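PDB 6HYY: phosphoserine phosphatase from Homo sapiens, which catalyses the hydrolysis of L-phosphoserine to serine and phosphate, probably as the final step of serine biosynthesis in a magnesium-dependent reaction. Local coordinates for residues Y8-V13 with K169-G174; E29-C34 with A63-S68; P67-V72 with L131-N136; Q79-T84 with V112-S117; F127-K132 with Q146-S151. All coordinates share one frame; numbering follows the deposited sequence.

Contact 1. Residues Y8-V13 with K169-G174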
# COMPACT_ATOMS: atom_id res chain seq x y z
N TYR A 8 18.03 9.01 -3.61
CA TYR A 8 19.23 8.45 -2.98
C TYR A 8 19.56 9.09 -1.65
O TYR A 8 20.44 8.58 -0.94
CB TYR A 8 20.42 8.57 -3.94
CG TYR A 8 20.30 7.51 -4.99
CD1 TYR A 8 21.27 6.54 -5.16
CD2 TYR A 8 19.15 7.43 -5.76
CE1 TYR A 8 21.11 5.56 -6.11
CE2 TYR A 8 18.98 6.49 -6.69
CZ TYR A 8 19.95 5.55 -6.87
OH TYR A 8 19.69 4.63 -7.82
N SER A 9 18.89 10.18 -1.28
CA SER A 9 19.08 10.78 0.03
C SER A 9 18.19 10.16 1.11
O SER A 9 18.34 10.50 2.29
CB SER A 9 18.82 12.29 -0.04
OG SER A 9 17.44 12.55 -0.25
N ALA A 10 17.27 9.28 0.73
CA ALA A 10 16.32 8.72 1.68
C ALA A 10 16.97 7.61 2.51
O ALA A 10 17.72 6.79 1.98
CB ALA A 10 15.11 8.15 0.95
N ASP A 11 16.66 7.57 3.80
CA ASP A 11 17.02 6.37 4.55
C ASP A 11 15.84 5.45 4.83
O ASP A 11 16.05 4.34 5.31
CB ASP A 11 17.76 6.71 5.86
CG ASP A 11 16.98 7.57 6.80
OD1 ASP A 11 15.93 8.13 6.42
OD2 ASP A 11 17.44 7.70 7.97
N ALA A 12 14.62 5.86 4.47
CA ALA A 12 13.48 4.96 4.53
C ALA A 12 12.53 5.31 3.39
O ALA A 12 12.35 6.49 3.06
CB ALA A 12 12.75 5.02 5.88
N VAL A 13 11.95 4.29 2.76
CA VAL A 13 10.97 4.49 1.70
C VAL A 13 9.74 3.68 2.05
O VAL A 13 9.85 2.48 2.33
CB VAL A 13 11.52 4.08 0.33
CG1 VAL A 13 10.38 4.11 -0.72
CG2 VAL A 13 12.67 4.95 -0.10
N LYS A 169 15.18 10.92 6.57
CA LYS A 169 14.51 11.32 5.34
C LYS A 169 13.66 10.14 4.88
O LYS A 169 14.19 9.17 4.33
CB LYS A 169 15.52 11.72 4.27
CG LYS A 169 14.86 12.21 2.98
CD LYS A 169 15.72 13.23 2.27
CE LYS A 169 14.88 14.15 1.40
NZ LYS A 169 15.76 15.10 0.64
N ILE A 170 12.35 10.24 5.11
CA ILE A 170 11.38 9.22 4.71
C ILE A 170 10.64 9.70 3.46
O ILE A 170 10.06 10.79 3.45
CB ILE A 170 10.38 8.92 5.83
CG1 ILE A 170 11.08 8.51 7.10
CG2 ILE A 170 9.42 7.80 5.42
CD1 ILE A 170 10.10 8.35 8.26
N ILE A 171 10.61 8.87 2.42
CA ILE A 171 9.89 9.18 1.20
C ILE A 171 8.67 8.27 1.13
O ILE A 171 8.78 7.07 1.38
CB ILE A 171 10.77 8.99 -0.05
CG1 ILE A 171 11.99 9.93 0.02
CG2 ILE A 171 9.96 9.21 -1.33
CD1 ILE A 171 12.85 9.91 -1.22
N MET A 172 7.51 8.86 0.82
CA MET A 172 6.29 8.09 0.55
C MET A 172 6.10 7.96 -0.96
O MET A 172 6.27 8.95 -1.68
CB MET A 172 5.08 8.80 1.15
CG MET A 172 3.76 8.12 0.83
SD MET A 172 3.47 6.72 1.93
CE MET A 172 2.42 5.64 0.94
N ILE A 173 5.79 6.75 -1.43
CA ILE A 173 5.57 6.48 -2.86
C ILE A 173 4.21 5.84 -3.03
O ILE A 173 3.94 4.80 -2.42
CB ILE A 173 6.67 5.58 -3.44
CG1 ILE A 173 8.04 6.25 -3.28
CG2 ILE A 173 6.35 5.26 -4.93
CD1 ILE A 173 9.21 5.52 -3.95
N GLY A 174 3.36 6.45 -3.85
CA GLY A 174 2.04 5.87 -4.05
C GLY A 174 1.29 6.57 -5.17
O GLY A 174 1.75 7.59 -5.72
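Two neighbouring parallel strands of the Rossmann-like sheet of the haloacid dehalogenase fold meet here, Ala12 beside Ile170 and Val13 beside Ile171. Further on, the first strand runs to Asp16 and the second to just before Asp175, two of the residues of the magnesium site. The ladder is held by Ile171 N to Ala12 O, 3.0 Å, with a nearly straight N-H (164°). One step earlier in the pairing, the Lys169 carbonyl receives two donors: Asp11 N at 3.0 Å from Lys169 O and in its carbonyl plane, and a weak hydrogen bond from Ala12 N. The carboxylate of Asp11 turns back to close the start of the pairing. Its CG sits between the backbone N and the carbonyl carbon (chi1 59°), which lets OD1 accept Lys169 N at 2.9 Å from above the carboxylate plane, while OD2 takes Lys168 N. At the outer end the extended Lys169 chain runs past Ser9, and its NZ gives a hydrogen bond of 3.2 Å to Ser9 OG, a hydroxyl also bonded to Leu6 O. Side chains alternate between the two faces of the sheet. Ile170 CG1 meets Ala12 CB on the face covered by helix 153-165. On the other face, Ile171 CD1 lies 3.6 Å from Ala10 CB, and Ile173 CD1 reaches 3.7 Å from Val13 CG1.

Contact 2. Residues E29-C34 with A63-S68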
# COMPACT_ATOMS: atom_id res chain seq x y z
N GLU A 29 -9.94 -7.57 -5.17
CA GLU A 29 -9.62 -8.94 -5.55
C GLU A 29 -10.23 -9.94 -4.58
O GLU A 29 -10.67 -11.03 -4.98
CB GLU A 29 -8.11 -9.12 -5.63
CG GLU A 29 -7.49 -8.24 -6.70
CD GLU A 29 -7.98 -8.63 -8.08
OE1 GLU A 29 -8.62 -7.79 -8.76
OE2 GLU A 29 -7.73 -9.78 -8.47
N LEU A 30 -10.26 -9.59 -3.29
CA LEU A 30 -10.94 -10.43 -2.31
C LEU A 30 -12.43 -10.49 -2.61
O LEU A 30 -13.05 -11.56 -2.54
CB LEU A 30 -10.69 -9.89 -0.90
CG LEU A 30 -11.17 -10.73 0.27
CD1 LEU A 30 -10.64 -12.14 0.16
CD2 LEU A 30 -10.72 -10.07 1.58
N ALA A 31 -13.03 -9.35 -2.97
CA ALA A 31 -14.44 -9.33 -3.34
C ALA A 31 -14.70 -10.20 -4.57
O ALA A 31 -15.76 -10.81 -4.68
CB ALA A 31 -14.89 -7.90 -3.59
N LYS A 32 -13.74 -10.25 -5.50
CA LYS A 32 -13.87 -11.13 -6.66
C LYS A 32 -13.93 -12.59 -6.23
O LYS A 32 -14.84 -13.33 -6.62
CB LYS A 32 -12.69 -10.91 -7.61
CG LYS A 32 -12.84 -9.73 -8.57
CD LYS A 32 -11.68 -9.68 -9.56
CE LYS A 32 -11.87 -8.60 -10.61
NZ LYS A 32 -12.03 -7.23 -10.04
N ILE A 33 -12.96 -13.01 -5.42
CA ILE A 33 -12.93 -14.37 -4.87
C ILE A 33 -14.23 -14.71 -4.17
O ILE A 33 -14.70 -15.85 -4.22
CB ILE A 33 -11.71 -14.52 -3.94
CG1 ILE A 33 -10.45 -14.81 -4.75
CG2 ILE A 33 -11.95 -15.59 -2.87
CD1 ILE A 33 -10.32 -16.26 -5.19
N CYS A 34 -14.85 -13.72 -3.52
CA CYS A 34 -16.06 -13.92 -2.73
C CYS A 34 -17.34 -13.60 -3.50
O CYS A 34 -18.43 -13.71 -2.93
CB CYS A 34 -16.00 -13.07 -1.46
SG CYS A 34 -14.64 -13.55 -0.35
N ALA A 63 -18.72 -5.89 5.05
CA ALA A 63 -20.05 -6.41 5.33
C ALA A 63 -20.65 -7.10 4.10
O ALA A 63 -21.40 -8.07 4.24
CB ALA A 63 -20.97 -5.29 5.82
N LEU A 64 -20.33 -6.62 2.90
CA LEU A 64 -20.77 -7.32 1.69
C LEU A 64 -19.91 -8.54 1.39
O LEU A 64 -20.41 -9.53 0.85
CB LEU A 64 -20.75 -6.38 0.49
CG LEU A 64 -21.63 -5.13 0.54
CD1 LEU A 64 -21.48 -4.33 -0.74
CD2 LEU A 64 -23.09 -5.49 0.79
N ILE A 65 -18.61 -8.49 1.71
CA ILE A 65 -17.71 -9.57 1.34
C ILE A 65 -17.84 -10.74 2.31
O ILE A 65 -17.92 -11.90 1.88
CB ILE A 65 -16.26 -9.05 1.28
CG1 ILE A 65 -16.12 -7.99 0.19
CG2 ILE A 65 -15.29 -10.19 1.06
CD1 ILE A 65 -14.84 -7.15 0.31
N GLN A 66 -17.83 -10.46 3.61
CA GLN A 66 -17.83 -11.48 4.65
C GLN A 66 -16.77 -12.56 4.39
O GLN A 66 -17.10 -13.75 4.30
CB GLN A 66 -19.21 -12.11 4.79
CG GLN A 66 -20.32 -11.11 5.00
CD GLN A 66 -20.81 -11.09 6.43
OE1 GLN A 66 -21.04 -12.14 7.03
NE2 GLN A 66 -21.00 -9.89 6.97
N PRO A 67 -15.50 -12.18 4.26
CA PRO A 67 -14.49 -13.14 3.81
C PRO A 67 -14.17 -14.16 4.89
O PRO A 67 -13.85 -13.81 6.03
CB PRO A 67 -13.29 -12.26 3.49
CG PRO A 67 -13.43 -11.12 4.45
CD PRO A 67 -14.91 -10.87 4.58
N SER A 68 -14.23 -15.43 4.52
CA SER A 68 -13.80 -16.46 5.44
C SER A 68 -12.28 -16.62 5.37
O SER A 68 -11.63 -16.20 4.41
CB SER A 68 -14.49 -17.79 5.12
OG SER A 68 -13.88 -18.43 4.02
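Cys34 SG presses on Ile65 CG2 at 3.7 Å, and from there the tight part of this contact spreads along the inner side of both segments. Ile65 is the central residue, with its two branches put to different uses. CG2, anti to the backbone N (CG1 at chi1 -63°), meets the cysteine and comes 4.2 Å from Leu30 CG, whereas CD1 rests 4.0 Å from Ala31 CB. Leu30 then crosses the proline ring at about a right angle, CD2 3.9 Å from Pro67 CB. The helices 26-33 and 54-65 belong to the all-helical cap that haloacid dehalogenase phosphatases of this type insert between the first and second strands of the core; Val40 of helix 37-46 also packs on Ala31 and Ile65. The outer side is looser and solvent-facing. Lys32 and Leu64 are exposed and take no part in this contact, with a long ion pair from Lys32 NZ to Glu29 OE1. Gln66, in a left-handed backbone conformation where helix 54-65 ends, turns away and bonds only weakly from NE2 to Ala63 O, 3.3 Å.

Contact 3. Residues P67-V72 with L131-N136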
# COMPACT_ATOMS: atom_id res chain seq x y z
N PRO A 67 -15.50 -12.18 4.26
CA PRO A 67 -14.49 -13.14 3.81
C PRO A 67 -14.17 -14.16 4.89
O PRO A 67 -13.85 -13.81 6.03
CB PRO A 67 -13.29 -12.26 3.49
CG PRO A 67 -13.43 -11.12 4.45
CD PRO A 67 -14.91 -10.87 4.58
N SER A 68 -14.23 -15.43 4.52
CA SER A 68 -13.80 -16.46 5.44
C SER A 68 -12.28 -16.62 5.37
O SER A 68 -11.63 -16.20 4.41
CB SER A 68 -14.49 -17.79 5.12
OG SER A 68 -13.88 -18.43 4.02
N ARG A 69 -11.71 -17.22 6.41
CA ARG A 69 -10.27 -17.45 6.41
C ARG A 69 -9.87 -18.32 5.23
O ARG A 69 -8.84 -18.07 4.59
CB ARG A 69 -9.81 -18.07 7.73
CG ARG A 69 -8.30 -18.17 7.82
CD ARG A 69 -7.81 -18.70 9.15
NE ARG A 69 -6.34 -18.68 9.19
CZ ARG A 69 -5.57 -19.64 8.68
NH1 ARG A 69 -6.12 -20.70 8.10
NH2 ARG A 69 -4.25 -19.53 8.74
N GLU A 70 -10.67 -19.34 4.91
CA GLU A 70 -10.39 -20.18 3.75
C GLU A 70 -10.43 -19.40 2.45
O GLU A 70 -9.65 -19.67 1.54
CB GLU A 70 -11.37 -21.36 3.71
CG GLU A 70 -11.33 -22.18 2.43
CD GLU A 70 -11.85 -23.60 2.63
OE1 GLU A 70 -12.42 -23.89 3.71
OE2 GLU A 70 -11.68 -24.43 1.71
N GLN A 71 -11.33 -18.42 2.34
CA GLN A 71 -11.38 -17.62 1.12
C GLN A 71 -10.16 -16.71 1.01
O GLN A 71 -9.63 -16.49 -0.09
CB GLN A 71 -12.66 -16.80 1.07
CG GLN A 71 -13.90 -17.63 0.74
CD GLN A 71 -15.19 -16.84 0.86
OE1 GLN A 71 -15.42 -16.11 1.82
NE2 GLN A 71 -16.06 -16.99 -0.15
N VAL A 72 -9.70 -16.16 2.13
CA VAL A 72 -8.48 -15.37 2.09
C VAL A 72 -7.31 -16.25 1.71
O VAL A 72 -6.47 -15.88 0.87
CB VAL A 72 -8.25 -14.65 3.43
CG1 VAL A 72 -6.90 -13.95 3.42
CG2 VAL A 72 -9.37 -13.66 3.71
N LEU A 131 -7.77 -8.58 9.47
CA LEU A 131 -9.07 -9.23 9.52
C LEU A 131 -9.16 -10.14 10.74
O LEU A 131 -8.17 -10.71 11.20
CB LEU A 131 -9.31 -10.05 8.25
CG LEU A 131 -9.48 -9.29 6.94
CD1 LEU A 131 -9.43 -10.27 5.78
CD2 LEU A 131 -10.76 -8.50 6.93
N LYS A 132 -10.38 -10.29 11.26
CA LYS A 132 -10.69 -11.19 12.36
C LYS A 132 -11.60 -12.31 11.87
O LYS A 132 -12.45 -12.10 11.00
CB LYS A 132 -11.36 -10.45 13.53
CG LYS A 132 -10.50 -9.36 14.18
CD LYS A 132 -11.20 -8.71 15.37
CE LYS A 132 -10.35 -7.60 15.99
NZ LYS A 132 -10.97 -7.01 17.21
N PHE A 133 -11.41 -13.50 12.44
CA PHE A 133 -12.16 -14.68 12.08
C PHE A 133 -12.60 -15.42 13.34
O PHE A 133 -11.89 -15.44 14.35
CB PHE A 133 -11.34 -15.62 11.20
CG PHE A 133 -10.70 -14.93 10.03
CD1 PHE A 133 -11.42 -14.73 8.86
CD2 PHE A 133 -9.39 -14.48 10.10
CE1 PHE A 133 -10.84 -14.10 7.77
CE2 PHE A 133 -8.81 -13.84 9.02
CZ PHE A 133 -9.53 -13.65 7.86
N TYR A 134 -13.77 -16.04 13.27
CA TYR A 134 -14.18 -16.91 14.36
C TYR A 134 -13.44 -18.25 14.26
O TYR A 134 -12.70 -18.52 13.31
CB TYR A 134 -15.69 -17.09 14.35
CG TYR A 134 -16.42 -15.81 14.69
CD1 TYR A 134 -16.24 -15.20 15.92
CD2 TYR A 134 -17.28 -15.20 13.78
CE1 TYR A 134 -16.89 -14.03 16.25
CE2 TYR A 134 -17.95 -14.03 14.10
CZ TYR A 134 -17.74 -13.45 15.35
OH TYR A 134 -18.38 -12.28 15.70
N PHE A 135 -13.65 -19.10 15.26
CA PHE A 135 -12.93 -20.37 15.33
C PHE A 135 -13.13 -21.19 14.06
O PHE A 135 -12.20 -21.87 13.60
CB PHE A 135 -13.39 -21.14 16.57
CG PHE A 135 -12.60 -22.39 16.84
CD1 PHE A 135 -11.31 -22.32 17.32
CD2 PHE A 135 -13.17 -23.64 16.59
CE1 PHE A 135 -10.59 -23.47 17.57
CE2 PHE A 135 -12.45 -24.79 16.84
CZ PHE A 135 -11.16 -24.72 17.33
N ASN A 136 -14.33 -21.14 13.48
CA ASN A 136 -14.68 -21.89 12.28
C ASN A 136 -14.27 -21.17 11.00
O ASN A 136 -14.56 -21.66 9.91
CB ASN A 136 -16.18 -22.19 12.25
CG ASN A 136 -17.05 -20.94 12.07
OD1 ASN A 136 -16.60 -19.80 12.20
ND2 ASN A 136 -18.33 -21.16 11.76
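The ring of Phe133 lies against the first turn of helix 69-78, with Arg69 CB over one face, 4.0 Å from the ring centroid and 15° off its normal, a CH-pi contact. The carbonyl of Pro67 comes to the ring edge, near its plane, with O 3.5 Å from Phe133 CE1. That oxygen is buried and has no hydrogen-bond partner in the model, so the aromatic C-H edge is the neighbour it has across this contact. Val72 CG2 approaches the ring obliquely, 4.2 Å from Phe133 CZ, and also touches Leu131 CD1 at 4.0 Å. The same leucine methyl reaches Pro67 CG at 4.3 Å. Phe133 and Leu131 stand two residues apart on strand 126-133, and this strand and its antiparallel partner 139-142 form a beta-hairpin that projects from the core sheet to meet the helical cap. With CG anti to the backbone N (chi1 -173°) and the chain extended as far as NE, Arg69 carries its guanidinium away from the ring. One shell back, a capping box fixes the helix start under these side chains: Gln71 N gives to Ser68 OG at 3.1 Å, and Ser68 N gives to Gln71 OE1 at 3.0 Å, in the carbonyl plane and on a lone pair. Farther out, Arg69 shares a backbone hydrogen bond with Gly137 of the hairpin turn, and Leu30 of helix 26-33 backs Val72.

Contact 4. Residues Q79-T84 with V112-S117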
# COMPACT_ATOMS: atom_id res chain seq x y z
N GLN A 79 -5.02 -16.98 -6.58
CA GLN A 79 -5.08 -15.73 -7.33
C GLN A 79 -4.24 -14.68 -6.61
O GLN A 79 -4.74 -13.62 -6.23
CB GLN A 79 -6.52 -15.26 -7.51
CG GLN A 79 -7.30 -16.05 -8.56
CD GLN A 79 -8.80 -15.82 -8.48
OE1 GLN A 79 -9.25 -14.72 -8.14
NE2 GLN A 79 -9.57 -16.85 -8.78
N PRO A 80 -2.94 -14.93 -6.44
CA PRO A 80 -2.10 -13.96 -5.73
C PRO A 80 -2.03 -12.67 -6.51
O PRO A 80 -2.10 -12.66 -7.75
CB PRO A 80 -0.73 -14.66 -5.67
CG PRO A 80 -0.72 -15.54 -6.89
CD PRO A 80 -2.13 -16.02 -7.03
N PRO A 81 -1.89 -11.53 -5.83
CA PRO A 81 -1.78 -10.26 -6.55
C PRO A 81 -0.49 -10.20 -7.35
O PRO A 81 0.53 -10.79 -7.00
CB PRO A 81 -1.79 -9.22 -5.43
CG PRO A 81 -1.26 -9.95 -4.25
CD PRO A 81 -1.78 -11.36 -4.37
N HIS A 82 -0.56 -9.48 -8.47
CA HIS A 82 0.58 -9.34 -9.36
C HIS A 82 1.43 -8.15 -8.97
O HIS A 82 0.92 -7.02 -8.89
CB HIS A 82 0.12 -9.18 -10.80
CG HIS A 82 -0.45 -10.44 -11.37
ND1 HIS A 82 -0.21 -10.83 -12.67
CD2 HIS A 82 -1.22 -11.40 -10.82
CE1 HIS A 82 -0.82 -11.98 -12.90
NE2 HIS A 82 -1.44 -12.35 -11.79
N LEU A 83 2.72 -8.38 -8.77
CA LEU A 83 3.62 -7.27 -8.51
C LEU A 83 3.78 -6.41 -9.77
O LEU A 83 3.87 -6.90 -10.90
CB LEU A 83 4.98 -7.77 -8.03
CG LEU A 83 4.99 -8.54 -6.72
CD1 LEU A 83 6.37 -9.05 -6.40
CD2 LEU A 83 4.53 -7.65 -5.59
N THR A 84 3.80 -5.11 -9.56
CA THR A 84 4.01 -4.16 -10.64
C THR A 84 5.40 -4.35 -11.23
O THR A 84 6.37 -4.56 -10.48
CB THR A 84 3.87 -2.75 -10.08
OG1 THR A 84 2.57 -2.61 -9.48
CG2 THR A 84 4.12 -1.67 -11.12
N VAL A 112 -0.95 -8.58 2.39
CA VAL A 112 0.23 -7.72 2.27
C VAL A 112 1.49 -8.42 2.77
O VAL A 112 2.60 -8.17 2.27
CB VAL A 112 -0.01 -6.38 3.00
CG1 VAL A 112 1.25 -5.50 2.92
CG2 VAL A 112 -1.20 -5.64 2.39
N GLU A 113 1.36 -9.30 3.77
CA GLU A 113 2.53 -10.06 4.20
C GLU A 113 3.00 -11.03 3.13
O GLU A 113 4.20 -11.28 3.01
CB GLU A 113 2.23 -10.81 5.50
CG GLU A 113 2.26 -9.91 6.74
CD GLU A 113 2.28 -10.69 8.04
OE1 GLU A 113 2.08 -11.92 8.02
OE2 GLU A 113 2.52 -10.07 9.10
N HIS A 114 2.07 -11.59 2.34
CA HIS A 114 2.44 -12.39 1.18
C HIS A 114 3.24 -11.56 0.18
O HIS A 114 4.29 -11.99 -0.31
CB HIS A 114 1.18 -12.97 0.54
CG HIS A 114 1.39 -13.56 -0.82
ND1 HIS A 114 1.90 -14.83 -1.00
CD2 HIS A 114 1.17 -13.06 -2.05
CE1 HIS A 114 1.98 -15.08 -2.30
NE2 HIS A 114 1.55 -14.02 -2.96
N VAL A 115 2.78 -10.34 -0.10
CA VAL A 115 3.50 -9.45 -1.00
C VAL A 115 4.88 -9.11 -0.43
O VAL A 115 5.89 -9.17 -1.14
CB VAL A 115 2.67 -8.18 -1.26
CG1 VAL A 115 3.46 -7.13 -2.02
CG2 VAL A 115 1.40 -8.53 -2.01
N ALA A 116 4.94 -8.75 0.86
CA ALA A 116 6.22 -8.43 1.49
C ALA A 116 7.18 -9.61 1.43
O ALA A 116 8.38 -9.44 1.16
CB ALA A 116 5.99 -8.01 2.94
N SER A 117 6.66 -10.82 1.69
CA SER A 117 7.33 -12.09 1.46
C SER A 117 7.20 -12.55 0.02
O SER A 117 6.87 -13.69 -0.27
CB SER A 117 6.78 -13.12 2.41
OG SER A 117 7.50 -14.32 2.25
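Next to Leu83, which packs on Val115, the hydroxyl oxygen Thr84 OG1 accepts from Asn195 ND2 and bonds Thr20 O, with Val21 O a weak alternative acceptor for the same proton. This holds one end of the segment 79-84 in place while its middle lies along helix 109-116. The side chains of Leu83 and Val115 run antiparallel, side by side, CD2 of the leucine 3.8 Å from CG1 of the valine. The other valine methyl takes a residue two positions earlier in the chain: Pro81 CG meets Val115 CG2, also at 3.8 Å. With CG1 anti to the backbone N (chi1 171°), the fork is turned so that CG1 faces Leu83 and CG2 faces Pro81. At the far end the imidazole of His114 leans on the prolines, with NE2 3.6 Å from Pro80 CB and CD2 4.1 Å from Pro81 CD, both oblique to the ring. From Pro80 to Thr84 the backbone is extended, in a polyproline-II-like shape, and forms the return linker from the helical cap to the core. It is bonded through the backbones of His82 and Thr84 to Arg23 and to Val21 at the end of helix 17-21. Helix 109-116 follows Ser105, Gly106 and Gly107 of the serine pocket. Apart from the imidazole, the groups that meet are hydrocarbon, consistent with a fit by van der Waals packing, while polar bonds of 79-84 go outside helix 109-116, as to Thr20 and Asn195.

Contact 5. Residues F127-K132 with Q146-S151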
# COMPACT_ATOMS: atom_id res chain seq x y z
N PHE A 127 2.46 -2.49 7.48
CA PHE A 127 1.40 -1.84 8.23
C PHE A 127 0.14 -1.94 7.39
O PHE A 127 0.08 -1.39 6.28
CB PHE A 127 1.75 -0.37 8.53
CG PHE A 127 2.91 -0.19 9.47
CD1 PHE A 127 4.21 -0.24 9.00
CD2 PHE A 127 2.69 0.04 10.82
CE1 PHE A 127 5.29 -0.06 9.88
CE2 PHE A 127 3.74 0.23 11.70
CZ PHE A 127 5.04 0.17 11.23
N ALA A 128 -0.85 -2.66 7.90
CA ALA A 128 -2.08 -2.90 7.15
C ALA A 128 -3.18 -3.28 8.13
O ALA A 128 -2.93 -3.48 9.32
CB ALA A 128 -1.88 -3.99 6.10
N ASN A 129 -4.40 -3.38 7.61
CA ASN A 129 -5.51 -3.77 8.46
C ASN A 129 -5.48 -5.27 8.72
O ASN A 129 -4.86 -6.04 7.99
CB ASN A 129 -6.82 -3.32 7.82
CG ASN A 129 -6.98 -1.83 7.93
OD1 ASN A 129 -6.78 -1.28 9.01
ND2 ASN A 129 -7.27 -1.17 6.83
N ARG A 130 -6.10 -5.68 9.82
CA ARG A 130 -6.05 -7.07 10.28
C ARG A 130 -7.47 -7.60 10.32
O ARG A 130 -8.29 -7.13 11.11
CB ARG A 130 -5.40 -7.18 11.66
CG ARG A 130 -3.96 -6.73 11.73
CD ARG A 130 -3.39 -7.10 13.09
NE ARG A 130 -2.96 -8.49 13.12
CZ ARG A 130 -2.43 -9.09 14.18
NH1 ARG A 130 -2.28 -8.41 15.32
NH2 ARG A 130 -2.05 -10.36 14.11
N LEU A 131 -7.77 -8.58 9.47
CA LEU A 131 -9.07 -9.23 9.52
C LEU A 131 -9.16 -10.14 10.74
O LEU A 131 -8.17 -10.71 11.20
CB LEU A 131 -9.31 -10.05 8.25
CG LEU A 131 -9.48 -9.29 6.94
CD1 LEU A 131 -9.43 -10.27 5.78
CD2 LEU A 131 -10.76 -8.50 6.93
N LYS A 132 -10.38 -10.29 11.26
CA LYS A 132 -10.69 -11.19 12.36
C LYS A 132 -11.60 -12.31 11.87
O LYS A 132 -12.45 -12.10 11.00
CB LYS A 132 -11.36 -10.45 13.53
CG LYS A 132 -10.50 -9.36 14.18
CD LYS A 132 -11.20 -8.71 15.37
CE LYS A 132 -10.35 -7.60 15.99
NZ LYS A 132 -10.97 -7.01 17.21
N GLN A 146 -5.90 -0.30 14.42
CA GLN A 146 -4.77 -0.09 13.51
C GLN A 146 -4.82 1.32 12.95
O GLN A 146 -5.89 1.83 12.64
CB GLN A 146 -4.80 -1.10 12.36
CG GLN A 146 -4.49 -2.53 12.76
CD GLN A 146 -3.07 -2.69 13.26
OE1 GLN A 146 -2.12 -2.16 12.68
NE2 GLN A 146 -2.91 -3.42 14.36
N PRO A 147 -3.67 1.99 12.80
CA PRO A 147 -3.70 3.32 12.17
C PRO A 147 -4.26 3.28 10.76
O PRO A 147 -4.93 4.22 10.34
CB PRO A 147 -2.24 3.77 12.20
CG PRO A 147 -1.44 2.53 12.40
CD PRO A 147 -2.31 1.62 13.22
N THR A 148 -4.04 2.17 10.04
CA THR A 148 -4.57 2.05 8.69
C THR A 148 -6.08 1.82 8.66
O THR A 148 -6.65 1.73 7.57
CB THR A 148 -3.83 0.93 7.95
OG1 THR A 148 -3.80 -0.24 8.77
CG2 THR A 148 -2.38 1.36 7.69
N ALA A 149 -6.76 1.74 9.81
CA ALA A 149 -8.22 1.60 9.80
C ALA A 149 -8.94 2.94 9.73
O ALA A 149 -10.16 2.96 9.52
CB ALA A 149 -8.69 0.83 11.05
N GLU A 150 -8.21 4.04 9.90
CA GLU A 150 -8.76 5.39 9.97
C GLU A 150 -8.31 6.22 8.77
O GLU A 150 -7.30 5.91 8.12
CB GLU A 150 -8.30 6.10 11.26
CG GLU A 150 -8.61 5.35 12.55
CD GLU A 150 -7.47 5.39 13.56
OE1 GLU A 150 -7.17 4.32 14.16
OE2 GLU A 150 -6.87 6.47 13.77
N SER A 151 -9.06 7.28 8.48
CA SER A 151 -8.60 8.27 7.53
C SER A 151 -7.31 8.92 8.04
O SER A 151 -7.14 9.12 9.24
CB SER A 151 -9.67 9.34 7.29
OG SER A 151 -10.65 8.89 6.37
O HOH W 1 -0.59 -3.90 10.71
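The amide of Asn129 has Thr148 O close to its plane on the ND2 side and the Thr148 hydroxyl near its oxygen. The bond from Asn129 ND2 to Thr148 O is 3.1 Å and enters from well above that carbonyl plane, 65° out of it. ND2 is also held by Gly106 O of the serine pocket, and two such acceptors should fix which way round the amide sits. Thr148 OG1 comes 3.2 Å from Asn129 OD1, a weak pairing and not a settled one, since the hydroxyl proton has another acceptor within reach. The methyl of Ala149 fills in beside the amide, CB 3.5 Å from Asn129 OD1. A second pair of flat groups lies further along: the guanidinium of Arg130 and the amide of Gln146 are nearly perpendicular, 88° apart; the touch itself is made by the methylene Arg130 CD, 3.9 Å from Gln146 NE2, which is bonded to Asp143 OD2. Strand 126-133 of the core sheet thus receives the short 3-10 turn 147-149, which leads into helix 153-165 and its pocket residue Lys154. Asn129 itself lies about 6 Å, side chain to ligand, from the bound serine. A bend at chi2 (-65°) curls Gln146 over the strand, where a water accepts from Ala128 N at 3.1 Å and donates to Gln146 OE1 at 3.0 Å. Thr148 CG2 rests 3.9 Å from Phe127 O.

In the fold
From the N terminus, contact 1 opens at residues 8-13 and closes last, at 169-174, so every other contact lies within its span. Contact 2 opens first inside it, joining two cap helices and closing at 63-68. There contact 3 begins, sharing Pro67 and Ser68, and runs to 131-136, tying the cap to the hairpin of the core sheet. Contact 4 is enclosed by contact 3 and fits the returning linker to helix 109-116. Contact 5 starts on strand 126-133, where contact 3 ends, and joins it to the turn before helix 153-165. Contacts 1 and 3 reach the same sheet with centres about 35 Å apart.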